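Local coordinates for protein C-domain type II peptide synthetase (Streptomyces globisporus, PDB 4ZNM) that is a condensation-domain protein of the type II peptide synthetase kind, with the two-lobed fold typical of that family, at residues F22-F26 against P346-L350; C28-N34 against R83-H88; P190-F196 against R302-G308; L220-I225 against V354-S360; S295-N299 against S309-F313. All coordinates share one frame. Where two conformers were deposited one is given. Residue numbers count along the deposited sequence, not the author numbering.

Interaction 1 of 5, residues F22-F26 against P346-L350; sequences FHQEF and PFSRL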
# COMPACT_ATOMS: atom_id res chain seq x y z
N PHE A 22 4.97 15.58 -3.89
CA PHE A 22 3.53 15.73 -3.95
C PHE A 22 2.84 14.70 -3.06
O PHE A 22 1.87 15.04 -2.36
CB PHE A 22 3.04 15.59 -5.40
CG PHE A 22 3.37 16.76 -6.28
CD1 PHE A 22 3.33 18.06 -5.79
CD2 PHE A 22 3.69 16.57 -7.61
CE1 PHE A 22 3.62 19.13 -6.60
CE2 PHE A 22 3.98 17.64 -8.43
CZ PHE A 22 3.94 18.93 -7.92
N HIS A 23 3.36 13.48 -3.01
CA HIS A 23 2.74 12.51 -2.15
C HIS A 23 2.86 12.95 -0.68
O HIS A 23 1.93 12.80 0.09
CB HIS A 23 3.37 11.15 -2.31
CG HIS A 23 2.82 10.13 -1.36
ND1 HIS A 23 1.50 9.72 -1.40
CD2 HIS A 23 3.40 9.47 -0.33
CE1 HIS A 23 1.30 8.82 -0.45
NE2 HIS A 23 2.43 8.65 0.22
N GLN A 24 4.02 13.45 -0.30
CA GLN A 24 4.22 13.89 1.08
C GLN A 24 3.33 15.11 1.41
O GLN A 24 2.83 15.24 2.53
CB GLN A 24 5.70 14.18 1.31
CG GLN A 24 6.50 12.85 1.37
CD GLN A 24 8.00 13.01 1.29
OE1 GLN A 24 8.51 14.06 0.92
NE2 GLN A 24 8.73 11.92 1.62
N GLU A 25 3.11 15.99 0.43
CA GLU A 25 2.12 17.07 0.56
C GLU A 25 0.71 16.55 0.85
O GLU A 25 -0.03 17.07 1.70
CB GLU A 25 2.04 17.92 -0.71
CG GLU A 25 3.18 18.87 -0.91
CD GLU A 25 3.01 19.76 -2.14
OE1 GLU A 25 1.93 19.75 -2.81
OE2 GLU A 25 3.98 20.48 -2.44
N PHE A 26 0.32 15.52 0.10
CA PHE A 26 -0.94 14.85 0.35
C PHE A 26 -0.99 14.37 1.80
O PHE A 26 -1.97 14.60 2.48
CB PHE A 26 -1.13 13.70 -0.65
CG PHE A 26 -2.17 12.69 -0.26
CD1 PHE A 26 -3.50 12.91 -0.49
CD2 PHE A 26 -1.79 11.50 0.32
CE1 PHE A 26 -4.42 11.97 -0.15
CE2 PHE A 26 -2.72 10.56 0.68
CZ PHE A 26 -4.02 10.79 0.43
N PRO A 346 -1.16 14.61 -9.66
CA PRO A 346 -0.89 14.53 -8.22
C PRO A 346 -2.05 15.14 -7.44
O PRO A 346 -2.42 16.30 -7.69
CB PRO A 346 0.38 15.36 -8.03
CG PRO A 346 0.86 15.72 -9.41
CD PRO A 346 -0.28 15.58 -10.33
N PHE A 347 -2.60 14.37 -6.50
CA PHE A 347 -3.84 14.76 -5.85
C PHE A 347 -3.75 16.13 -5.16
O PHE A 347 -4.72 16.88 -5.16
CB PHE A 347 -4.27 13.70 -4.84
CG PHE A 347 -5.66 13.93 -4.29
CD1 PHE A 347 -5.86 14.31 -2.99
CD2 PHE A 347 -6.77 13.77 -5.10
CE1 PHE A 347 -7.15 14.51 -2.48
CE2 PHE A 347 -8.05 13.97 -4.60
CZ PHE A 347 -8.23 14.35 -3.29
N SER A 348 -2.60 16.47 -4.58
CA SER A 348 -2.46 17.74 -3.86
C SER A 348 -2.63 18.93 -4.81
O SER A 348 -3.04 20.01 -4.39
CB SER A 348 -1.11 17.81 -3.14
OG SER A 348 -0.07 17.90 -4.10
N ARG A 349 -2.36 18.72 -6.10
CA ARG A 349 -2.62 19.72 -7.13
C ARG A 349 -4.03 19.67 -7.72
O ARG A 349 -4.54 20.66 -8.25
CB ARG A 349 -1.60 19.56 -8.28
CG ARG A 349 -0.18 20.01 -7.92
CD ARG A 349 -0.09 21.50 -7.58
NE ARG A 349 1.22 21.87 -7.04
CZ ARG A 349 2.26 22.28 -7.77
NH1 ARG A 349 3.41 22.58 -7.17
NH2 ARG A 349 2.15 22.39 -9.09
N LEU A 350 -4.65 18.51 -7.67
CA LEU A 350 -6.00 18.35 -8.20
C LEU A 350 -7.04 18.90 -7.22
O LEU A 350 -7.97 19.56 -7.63
CB LEU A 350 -6.28 16.88 -8.50
CG LEU A 350 -7.74 16.49 -8.77
CD1 LEU A 350 -8.28 17.34 -9.89
CD2 LEU A 350 -7.88 15.02 -9.10
O HOH W 1 -0.40 14.62 -4.13

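Interaction 2 of 5, residues C28-N34 against R83-H88; sequences CMFDSGN and REGGTH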
# COMPACT_ATOMS: atom_id res chain seq x y z
N CYS A 28 0.52 15.59 4.42
CA CYS A 28 0.34 16.78 5.26
C CYS A 28 -1.13 17.12 5.48
O CYS A 28 -1.49 17.61 6.54
CB CYS A 28 1.03 18.00 4.65
SG CYS A 28 2.81 17.94 4.82
N MSE A 29 -1.96 16.82 4.49
CA MSE A 29 -3.37 17.14 4.62
C MSE A 29 -3.98 16.31 5.76
O MSE A 29 -5.03 16.67 6.29
CB MSE A 29 -4.14 16.87 3.30
CG MSE A 29 -3.63 17.65 2.09
SE MSE A 29 -4.52 17.15 0.36
CE MSE A 29 -6.26 16.93 1.07
N PHE A 30 -3.30 15.21 6.15
CA PHE A 30 -3.77 14.32 7.24
C PHE A 30 -2.98 14.44 8.54
O PHE A 30 -3.19 13.66 9.48
CB PHE A 30 -3.76 12.86 6.76
CG PHE A 30 -4.67 12.62 5.60
CD1 PHE A 30 -5.94 12.13 5.78
CD2 PHE A 30 -4.28 12.96 4.33
CE1 PHE A 30 -6.81 11.97 4.69
CE2 PHE A 30 -5.14 12.83 3.25
CZ PHE A 30 -6.40 12.33 3.43
N ASP A 31 -2.13 15.44 8.63
CA ASP A 31 -1.25 15.58 9.77
C ASP A 31 -1.90 16.33 10.91
O ASP A 31 -2.25 17.51 10.78
CB ASP A 31 0.02 16.31 9.36
CG ASP A 31 0.99 16.49 10.50
OD1 ASP A 31 0.94 15.71 11.50
OD2 ASP A 31 1.80 17.43 10.39
N SER A 32 -2.04 15.65 12.04
CA SER A 32 -2.77 16.21 13.17
C SER A 32 -2.10 17.43 13.82
O SER A 32 -2.72 18.13 14.61
CB SER A 32 -2.96 15.11 14.22
OG SER A 32 -3.00 13.83 13.59
N GLY A 33 -0.83 17.69 13.48
CA GLY A 33 -0.10 18.81 14.07
C GLY A 33 0.58 18.43 15.38
O GLY A 33 0.39 17.32 15.92
N ASN A 34 1.39 19.35 15.90
CA ASN A 34 1.97 19.17 17.23
C ASN A 34 0.84 19.41 18.23
O ASN A 34 0.32 20.53 18.36
CB ASN A 34 3.15 20.12 17.48
CG ASN A 34 4.06 19.63 18.58
OD1 ASN A 34 4.87 18.73 18.37
ND2 ASN A 34 3.95 20.23 19.77
N ARG A 83 9.52 18.35 12.13
CA ARG A 83 8.57 19.45 12.18
C ARG A 83 9.31 20.76 12.19
O ARG A 83 10.27 20.93 12.94
CB ARG A 83 7.68 19.38 13.42
CG ARG A 83 6.85 18.14 13.46
CD ARG A 83 5.62 18.33 14.31
NE ARG A 83 4.77 17.16 14.18
CZ ARG A 83 3.67 17.09 13.44
NH1 ARG A 83 2.99 15.95 13.40
NH2 ARG A 83 3.24 18.15 12.76
N GLU A 84 8.87 21.68 11.34
CA GLU A 84 9.42 23.02 11.29
C GLU A 84 8.34 23.95 10.77
O GLU A 84 7.78 23.72 9.70
CB GLU A 84 10.65 23.07 10.39
CG GLU A 84 11.18 24.47 10.15
CD GLU A 84 12.65 24.46 9.76
OE1 GLU A 84 12.95 24.03 8.63
OE2 GLU A 84 13.49 24.89 10.58
N GLY A 85 8.03 24.99 11.55
CA GLY A 85 7.11 26.04 11.13
C GLY A 85 5.78 25.59 10.55
O GLY A 85 5.35 26.10 9.50
N GLY A 86 5.13 24.64 11.22
CA GLY A 86 3.85 24.12 10.77
C GLY A 86 3.90 22.93 9.80
O GLY A 86 2.90 22.24 9.62
N THR A 87 5.05 22.69 9.18
CA THR A 87 5.17 21.66 8.15
C THR A 87 6.31 20.69 8.48
O THR A 87 6.72 20.59 9.63
CB THR A 87 5.35 22.30 6.74
OG1 THR A 87 5.37 21.29 5.72
CG2 THR A 87 6.63 23.11 6.67
N HIS A 88 6.81 19.98 7.47
CA HIS A 88 7.91 19.05 7.65
C HIS A 88 9.02 19.38 6.68
O HIS A 88 8.79 19.63 5.50
CB HIS A 88 7.40 17.62 7.49
CG HIS A 88 6.29 17.29 8.42
ND1 HIS A 88 6.51 16.74 9.67
CD2 HIS A 88 4.95 17.56 8.35
CE1 HIS A 88 5.35 16.62 10.30
NE2 HIS A 88 4.39 17.12 9.53

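Interaction 3 of 5, residues P190-F196 against R302-G308; sequences PAQHAEF and RFEDTVG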
# COMPACT_ATOMS: atom_id res chain seq x y z
N PRO A 190 20.74 3.51 -9.20
CA PRO A 190 19.37 3.97 -9.05
C PRO A 190 19.24 5.48 -9.13
O PRO A 190 20.15 6.23 -8.77
CB PRO A 190 18.98 3.47 -7.66
CG PRO A 190 20.27 3.50 -6.89
CD PRO A 190 21.38 3.25 -7.89
N ALA A 191 18.10 5.92 -9.58
CA ALA A 191 17.74 7.32 -9.46
C ALA A 191 17.33 7.52 -7.99
O ALA A 191 16.71 6.65 -7.38
CB ALA A 191 16.63 7.68 -10.41
N GLN A 192 17.71 8.65 -7.41
CA GLN A 192 17.30 8.95 -6.04
C GLN A 192 15.91 9.62 -6.00
O GLN A 192 15.47 10.26 -6.97
CB GLN A 192 18.33 9.85 -5.38
CG GLN A 192 19.71 9.23 -5.27
CD GLN A 192 19.72 8.00 -4.41
OE1 GLN A 192 18.83 7.76 -3.61
NE2 GLN A 192 20.73 7.19 -4.59
N HIS A 193 15.21 9.49 -4.88
CA HIS A 193 13.89 10.06 -4.78
C HIS A 193 13.91 11.59 -5.00
O HIS A 193 12.95 12.12 -5.51
CB HIS A 193 13.27 9.77 -3.44
CG HIS A 193 11.85 10.23 -3.35
ND1 HIS A 193 11.48 11.31 -2.58
CD2 HIS A 193 10.73 9.79 -3.96
CE1 HIS A 193 10.17 11.51 -2.70
NE2 HIS A 193 9.69 10.61 -3.55
N ALA A 194 15.00 12.27 -4.65
CA ALA A 194 15.07 13.71 -4.80
C ALA A 194 14.98 14.04 -6.27
O ALA A 194 14.41 15.06 -6.64
CB ALA A 194 16.33 14.27 -4.20
N GLU A 195 15.55 13.19 -7.10
CA GLU A 195 15.49 13.43 -8.53
C GLU A 195 14.03 13.37 -9.00
O GLU A 195 13.59 14.20 -9.82
CB GLU A 195 16.35 12.42 -9.30
CG GLU A 195 17.82 12.39 -8.89
CD GLU A 195 18.57 11.25 -9.57
OE1 GLU A 195 18.50 11.18 -10.82
OE2 GLU A 195 19.20 10.43 -8.86
N PHE A 196 13.27 12.43 -8.45
CA PHE A 196 11.86 12.31 -8.78
C PHE A 196 11.06 13.53 -8.29
O PHE A 196 10.17 14.05 -8.98
CB PHE A 196 11.26 11.03 -8.21
CG PHE A 196 9.79 10.90 -8.49
CD1 PHE A 196 8.85 11.08 -7.49
CD2 PHE A 196 9.34 10.63 -9.78
CE1 PHE A 196 7.48 10.98 -7.77
CE2 PHE A 196 7.98 10.53 -10.06
CZ PHE A 196 7.06 10.71 -9.06
N ARG A 302 12.33 5.65 -15.62
CA ARG A 302 13.57 6.12 -14.98
C ARG A 302 13.60 5.78 -13.47
O ARG A 302 14.66 5.61 -12.89
CB ARG A 302 13.72 7.65 -15.20
CG ARG A 302 14.76 8.37 -14.35
CD ARG A 302 16.16 8.22 -14.89
NE ARG A 302 17.13 8.95 -14.08
CZ ARG A 302 18.26 8.44 -13.58
NH1 ARG A 302 18.60 7.17 -13.80
NH2 ARG A 302 19.07 9.20 -12.86
N PHE A 303 12.44 5.70 -12.83
CA PHE A 303 12.40 5.56 -11.37
C PHE A 303 12.04 4.14 -10.85
O PHE A 303 11.76 3.96 -9.68
CB PHE A 303 11.45 6.63 -10.81
CG PHE A 303 11.90 8.03 -11.14
CD1 PHE A 303 12.99 8.57 -10.50
CD2 PHE A 303 11.31 8.75 -12.13
CE1 PHE A 303 13.46 9.82 -10.82
CE2 PHE A 303 11.78 10.00 -12.47
CZ PHE A 303 12.86 10.53 -11.81
N GLU A 304 12.17 3.12 -11.70
CA GLU A 304 11.75 1.77 -11.32
C GLU A 304 12.66 1.09 -10.29
O GLU A 304 12.24 0.15 -9.63
CB GLU A 304 11.65 0.87 -12.57
CG GLU A 304 12.96 0.61 -13.29
CD GLU A 304 12.75 -0.09 -14.64
OE1 GLU A 304 13.76 -0.47 -15.28
OE2 GLU A 304 11.58 -0.26 -15.05
N ASP A 305 13.91 1.53 -10.20
CA ASP A 305 14.83 1.06 -9.16
C ASP A 305 14.91 2.02 -7.97
O ASP A 305 15.83 1.91 -7.15
CB ASP A 305 16.21 0.86 -9.77
CG ASP A 305 16.22 -0.22 -10.87
OD1 ASP A 305 15.59 -1.28 -10.65
OD2 ASP A 305 16.80 0.01 -11.95
N THR A 306 13.98 2.98 -7.91
CA THR A 306 14.05 4.07 -6.93
C THR A 306 13.23 3.79 -5.68
O THR A 306 12.02 3.53 -5.77
CB THR A 306 13.53 5.41 -7.50
OG1 THR A 306 14.31 5.77 -8.65
CG2 THR A 306 13.65 6.53 -6.44
N VAL A 307 13.87 3.94 -4.53
CA VAL A 307 13.17 3.85 -3.24
C VAL A 307 12.58 5.19 -2.88
O VAL A 307 13.25 6.25 -2.90
CB VAL A 307 14.12 3.29 -2.15
CG1 VAL A 307 13.48 3.32 -0.75
CG2 VAL A 307 14.55 1.88 -2.52
N GLY A 308 11.29 5.15 -2.58
CA GLY A 308 10.51 6.30 -2.20
C GLY A 308 9.03 5.90 -2.15
O GLY A 308 8.68 4.78 -2.48
O HOH W 2 16.49 5.30 -4.67
O HOH W 3 15.77 4.12 -10.59
O HOH W 4 15.92 7.44 -2.82

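Interaction 4 of 5, residues L220-I225 against V354-S360; sequences LQGARI and VPELMAS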
# COMPACT_ATOMS: atom_id res chain seq x y z
N LEU A 220 -15.60 15.72 -12.12
CA LEU A 220 -15.93 15.64 -10.71
C LEU A 220 -16.85 16.77 -10.23
O LEU A 220 -17.00 17.00 -9.03
CB LEU A 220 -14.65 15.66 -9.90
CG LEU A 220 -13.79 14.43 -10.10
CD1 LEU A 220 -12.55 14.52 -9.23
CD2 LEU A 220 -14.56 13.13 -9.82
N GLN A 221 -17.49 17.43 -11.18
CA GLN A 221 -18.49 18.43 -10.85
C GLN A 221 -19.56 17.87 -9.92
O GLN A 221 -20.32 16.97 -10.31
CB GLN A 221 -19.15 18.95 -12.13
CG GLN A 221 -20.25 19.96 -11.91
CD GLN A 221 -19.71 21.35 -11.86
OE1 GLN A 221 -19.02 21.72 -10.91
NE2 GLN A 221 -19.99 22.13 -12.90
N GLY A 222 -19.64 18.40 -8.71
CA GLY A 222 -20.64 17.97 -7.76
C GLY A 222 -20.37 16.61 -7.17
O GLY A 222 -21.23 16.05 -6.47
N ALA A 223 -19.19 16.05 -7.43
CA ALA A 223 -18.86 14.77 -6.88
C ALA A 223 -18.43 14.91 -5.41
O ALA A 223 -17.78 15.89 -5.01
CB ALA A 223 -17.78 14.12 -7.68
N ARG A 224 -18.76 13.88 -4.63
CA ARG A 224 -18.31 13.77 -3.26
C ARG A 224 -17.84 12.33 -3.08
O ARG A 224 -18.61 11.41 -3.34
CB ARG A 224 -19.43 14.11 -2.28
CG ARG A 224 -19.98 15.53 -2.39
CD ARG A 224 -19.09 16.55 -1.70
NE ARG A 224 -19.70 17.88 -1.62
CZ ARG A 224 -19.83 18.72 -2.65
NH1 ARG A 224 -19.42 18.38 -3.86
NH2 ARG A 224 -20.39 19.90 -2.46
N ILE A 225 -16.59 12.14 -2.65
CA ILE A 225 -16.12 10.81 -2.28
C ILE A 225 -17.14 10.20 -1.32
O ILE A 225 -17.58 10.86 -0.40
CB ILE A 225 -14.72 10.84 -1.65
CG1 ILE A 225 -13.68 11.21 -2.71
CG2 ILE A 225 -14.38 9.47 -1.09
CD1 ILE A 225 -12.31 11.60 -2.13
N VAL A 354 -11.22 20.97 -7.18
CA VAL A 354 -12.49 20.35 -6.81
C VAL A 354 -12.58 20.32 -5.28
O VAL A 354 -12.60 19.24 -4.66
CB VAL A 354 -12.62 18.94 -7.41
CG1 VAL A 354 -12.82 19.03 -8.88
CG2 VAL A 354 -11.36 18.11 -7.13
N PRO A 355 -12.67 21.51 -4.65
CA PRO A 355 -12.36 21.62 -3.22
C PRO A 355 -13.38 21.02 -2.26
O PRO A 355 -13.05 20.97 -1.07
CB PRO A 355 -12.24 23.14 -3.01
CG PRO A 355 -13.04 23.74 -4.08
CD PRO A 355 -12.88 22.82 -5.27
N GLU A 356 -14.54 20.55 -2.73
CA GLU A 356 -15.53 19.94 -1.84
C GLU A 356 -15.52 18.40 -1.94
O GLU A 356 -16.28 17.73 -1.25
CB GLU A 356 -16.95 20.47 -2.13
CG GLU A 356 -17.13 21.99 -2.00
CD GLU A 356 -16.85 22.55 -0.61
OE1 GLU A 356 -16.92 21.79 0.37
OE2 GLU A 356 -16.55 23.75 -0.50
N LEU A 357 -14.67 17.86 -2.80
CA LEU A 357 -14.61 16.42 -3.04
C LEU A 357 -14.56 15.58 -1.75
O LEU A 357 -15.11 14.47 -1.70
CB LEU A 357 -13.40 16.08 -3.91
CG LEU A 357 -13.31 14.62 -4.36
CD1 LEU A 357 -14.45 14.31 -5.35
CD2 LEU A 357 -11.97 14.33 -4.98
N MSE A 358 -13.87 16.07 -0.72
CA MSE A 358 -13.65 15.24 0.46
C MSE A 358 -14.54 15.63 1.62
O MSE A 358 -14.26 15.25 2.75
CB MSE A 358 -12.20 15.33 0.92
CG MSE A 358 -11.14 14.75 -0.02
SE MSE A 358 -9.41 15.06 0.80
CE MSE A 358 -9.46 17.01 0.58
N ALA A 359 -15.59 16.39 1.38
CA ALA A 359 -16.40 16.90 2.51
C ALA A 359 -16.98 15.82 3.45
O ALA A 359 -17.65 16.17 4.42
CB ALA A 359 -17.51 17.75 1.98
N SER A 360 -16.72 14.54 3.17
CA SER A 360 -17.09 13.44 4.07
C SER A 360 -15.86 12.68 4.60
O SER A 360 -15.94 11.50 4.98
CB SER A 360 -18.04 12.48 3.37
OG SER A 360 -19.38 12.86 3.64
O HOH W 5 -16.61 13.47 0.25

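Interaction 5 of 5, residues S295-N299 against S309-F313; sequences SGGRN and SFINF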
# COMPACT_ATOMS: atom_id res chain seq x y z
N SER A 295 -2.94 5.02 -7.24
CA SER A 295 -2.21 4.52 -8.39
C SER A 295 -0.78 4.20 -7.95
O SER A 295 -0.36 4.62 -6.88
CB SER A 295 -2.22 5.55 -9.51
OG SER A 295 -1.35 6.61 -9.15
N GLY A 296 -0.03 3.49 -8.79
CA GLY A 296 1.35 3.19 -8.46
C GLY A 296 2.26 4.42 -8.49
O GLY A 296 3.25 4.49 -7.75
N GLY A 297 1.95 5.39 -9.36
CA GLY A 297 2.70 6.65 -9.42
C GLY A 297 4.08 6.51 -10.08
O GLY A 297 4.90 7.41 -10.02
N ARG A 298 4.30 5.35 -10.71
CA ARG A 298 5.58 5.02 -11.36
C ARG A 298 5.49 4.80 -12.86
O ARG A 298 6.09 3.87 -13.42
CB ARG A 298 6.16 3.77 -10.70
CG ARG A 298 6.52 4.06 -9.24
CD ARG A 298 7.08 2.86 -8.62
NE ARG A 298 7.45 2.99 -7.22
CZ ARG A 298 8.70 3.14 -6.77
NH1 ARG A 298 9.72 3.28 -7.60
NH2 ARG A 298 8.92 3.14 -5.46
N ASN A 299 4.77 5.70 -13.52
CA ASN A 299 4.68 5.70 -14.98
C ASN A 299 6.05 5.90 -15.62
O ASN A 299 6.36 5.33 -16.65
CB ASN A 299 3.73 6.81 -15.42
CG ASN A 299 2.47 6.88 -14.57
OD1 ASN A 299 2.54 7.11 -13.35
ND2 ASN A 299 1.33 6.68 -15.20
N SER A 309 8.17 6.82 -1.76
CA SER A 309 6.73 6.56 -1.80
C SER A 309 6.10 7.39 -2.93
O SER A 309 5.92 8.61 -2.83
CB SER A 309 6.11 6.86 -0.44
OG SER A 309 4.76 6.46 -0.44
N PHE A 310 5.75 6.69 -4.00
CA PHE A 310 5.28 7.28 -5.25
C PHE A 310 3.77 7.28 -5.40
O PHE A 310 3.26 7.86 -6.33
CB PHE A 310 5.89 6.49 -6.44
CG PHE A 310 7.34 6.78 -6.67
CD1 PHE A 310 8.29 6.38 -5.76
CD2 PHE A 310 7.75 7.42 -7.82
CE1 PHE A 310 9.64 6.63 -5.98
CE2 PHE A 310 9.09 7.68 -8.04
CZ PHE A 310 10.03 7.29 -7.12
N ILE A 311 3.06 6.56 -4.53
CA ILE A 311 1.67 6.27 -4.82
C ILE A 311 0.84 7.56 -4.82
O ILE A 311 1.21 8.55 -4.18
CB ILE A 311 1.09 5.24 -3.84
CG1 ILE A 311 1.25 5.70 -2.39
CG2 ILE A 311 1.73 3.86 -4.10
CD1 ILE A 311 0.64 4.71 -1.38
N ASN A 312 -0.26 7.55 -5.55
CA ASN A 312 -1.05 8.78 -5.77
C ASN A 312 -2.56 8.51 -5.63
O ASN A 312 -3.11 7.62 -6.25
CB ASN A 312 -0.71 9.36 -7.13
CG ASN A 312 -1.44 10.65 -7.42
OD1 ASN A 312 -1.52 11.55 -6.57
ND2 ASN A 312 -1.98 10.74 -8.63
N PHE A 313 -3.17 9.26 -4.74
CA PHE A 313 -4.61 9.22 -4.47
C PHE A 313 -5.35 9.65 -5.73
O PHE A 313 -5.09 10.73 -6.27
CB PHE A 313 -4.86 10.16 -3.27
CG PHE A 313 -6.22 10.10 -2.65
CD1 PHE A 313 -6.47 9.26 -1.57
CD2 PHE A 313 -7.23 10.95 -3.10
CE1 PHE A 313 -7.70 9.25 -0.94
CE2 PHE A 313 -8.47 10.95 -2.48
CZ PHE A 313 -8.70 10.10 -1.39
O HOH W 6 3.68 9.82 -8.77

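Interaction 1 of 5, residues F22-F26 against P346-L350
Residues 22-26 are the start of helix 22-28. Residues 346-350 form a short helical turn, with Pro-346 at its N-cap. The backbones come closest where the CA atoms of Phe-26 and Ser-348 lie 5.3 Å apart. Water 1 bridges the backbones close by: it accepts from Ser-348 N at 2.9 Å and donates a weak hydrogen bond to Phe-22 O at 2.9 Å. Phe-22 is the main apolar side chain. Its CD2 meets Pro-346 CG at 3.5 Å, and the Arg-349 side chain lies over one face of its ring. The Ser-348 hydroxyl donates from OG to Glu-25 OE1 at 3.0 Å. The other oxygen of Glu-25 serves a salt bridge to Arg-201. Phe-26 and Phe-347 touch through their CD1 atoms at 3.7 Å, with rings inclined at 81°. The contact joins helix 22-28, near the N-terminus, to the short helix 347-350, 320 residues later. Helix 193-203 supplies Arg-201 and Glu-200 beside it, and strand 312-319 brings Phe-313 against both Phe-26 and Phe-347.

Interaction 2 of 5, residues C28-N34 against R83-H88
Asp-31 is the polar hub here, and both its carboxylate oxygens are used. OD1 accepts from Arg-83 NH1 at 2.8 Å, and also takes a weak bond from its neighbour Gly-33 N at 3.3 Å. OD2 accepts from His-88 NE2 at 2.7 Å and from Arg-83 NH2 at 2.9 Å. The arginine therefore grips the carboxylate with two nitrogens in a bidentate salt bridge, while the histidine adds a nearly straight hydrogen bond. Gly-33 and Asn-34 lie over one face of the guanidinium, with Gly-33 CA 3.6 Å from Arg-83 NH2. Cys-28 SG sits at the edge of the His-88 ring, 4.1 Å from His-88 CD2. Backbone bonds hold each segment in shape. Asp-31 N bonds to Cys-28 O in a type I turn. Glu-84 and Thr-87 pair both ways around a type I' turn through Gly-85 and Gly-86. This surface contact ties the loop after helix 22-28 to the two-stranded hairpin of strands 79-84 and 87-92. Phe-42 stacks on the His-88 ring.

Interaction 3 of 5, residues P190-F196 against R302-G308
The connection between strands 288-295 and 312-319 packs here on the N-terminal end of helix 193-203, consistent with the floor-loop region of condensation domains. The CA-to-CB bond of Phe-303 points toward residues 190-196, and its m rotamer sets the ring against Ala-191 and Phe-196. Phe-196, in a t rotamer, meets it edge-to-face: the edge of Phe-196 points at the face of Phe-303, with centroids 5.0 Å apart and planes at 73°. Ala-191 CB fits between Phe-303 CD1 at 3.7 Å and Arg-302 CZ at 3.6 Å. The Arg-302 side chain bends at chi2 (p), and its guanidinium lies over this methyl. From there NH2 forms a salt bridge with Glu-195 OE1 at 2.9 Å, though the hydrogen bond within it is weak. Glu-195, m at chi1, curls back so that OE2 accepts from Gln-192 N at 2.7 Å, the N3-to-N-cap half of a capping box. Thr-306, also m, donates from OG1 to Ala-191 O at 2.9 Å. At Gly-308 a CB would clash with His-193 CD2. Three waters bridge the two segments; water 3 accepts from Ala-191 N, donates to Arg-302 O and Thr-306 OG1, and takes a weak bond from Asp-305 N. The chemistry is thus divided: an aromatic core with a charged pair at its exposed edge, and backbone groups matched largely through one hydroxyl and ordered water.

Interaction 4 of 5, residues L220-I225 against V354-S360
Leu-357 is at the apolar centre. Its CA-to-CB bond points away from residues 220-225, but the t,p rotamer brings the methyls back to them. Leu-357 CG lies 3.8 Å from Ile-225 CG1, and Leu-357 CD1 lies 4.1 Å from Ala-223 CB. On one flank Leu-220 CB meets Val-354 CG1 at 4.0 Å. On another, Ile-225 CD1 meets CG of selenomethionine Met-358 at 4.0 Å. Beyond this core runs a single direct hydrogen bond between the segments, from Ile-225 N to Leu-357 O at 2.9 Å. Water 5 extends it, donating to Leu-357 O and Ile-225 O and accepting from Ser-360 N. At the exposed edge the Arg-224 guanidinium lies over Glu-356 CB, and Arg-224 NH1 bonds to its neighbour Ala-223 O at 3.2 Å. The backbones are built from turns: type II at 220-223, type I at 354-357 and 356-359. The contact pairs the two loops that enter antiparallel strands 227-229 and 366-373, in the C-terminal lobe of the condensation-domain fold, whose two lobes each resemble chloramphenicol acetyltransferase.

Interaction 5 of 5, residues S295-N299 against S309-F313
Ser-295 and Asn-312 form an antiparallel hydrogen-bonded pair: Ser-295 N donates to Asn-312 O at 2.8 Å, and Asn-312 N donates to Ser-295 O at 3.2 Å. Two CA-H...O contacts continue the approach, Ile-311 CA to Ser-295 O at 3.3 Å and Gly-297 CA to Phe-310 O at 3.4 Å. Gly-297 has positive phi, and a CB here would clash with Phe-310 O. The aromatic interaction is a cation-pi stack. The Arg-298 guanidinium lies flat on Phe-310, with CZ 3.9 Å from the ring centroid and planes at 27°. The polar side chains have further partners. Ser-295 and Asn-312 side chains lie on the same face of the sheet, and both bond to Glu-344. Arg-298 bonds to Thr-306 O and, outside the two segments, forms a salt bridge with Asp-161, the aspartate of the family's HHxxxD motif. The arginine charge is thus shared between the Phe-310 ring, the Thr-306 carbonyl and Asp-161. This ties the loop to the HHxxxD segment and is consistent with a structural role for that aspartate.

How the interactions relate
Interaction 5 lies nearest the middle of the chain, and interactions 1 and 3 lie 11 and 12 Å from it, centre to centre. Strand 312-319 and the loop before it connect these three: Asn-312 reaches Phe-347, and Phe-310 meets Phe-196. Interactions 3 and 5 share the 296-311 connection, and their segments alternate along the chain. Interactions 2 and 4 are peripheral, 24 Å apart between centres, yet Met-29 touches Met-358. Segment 28-34 adjoins 22-26. Interactions 2, 3 and 5 are nested in the loop closed by interaction 1; interaction 4 crosses it, and there Phe-347 packs on Leu-357. Interaction 1 closes a loop of 319 residues, bringing helix 22-28 against the later part of the chain.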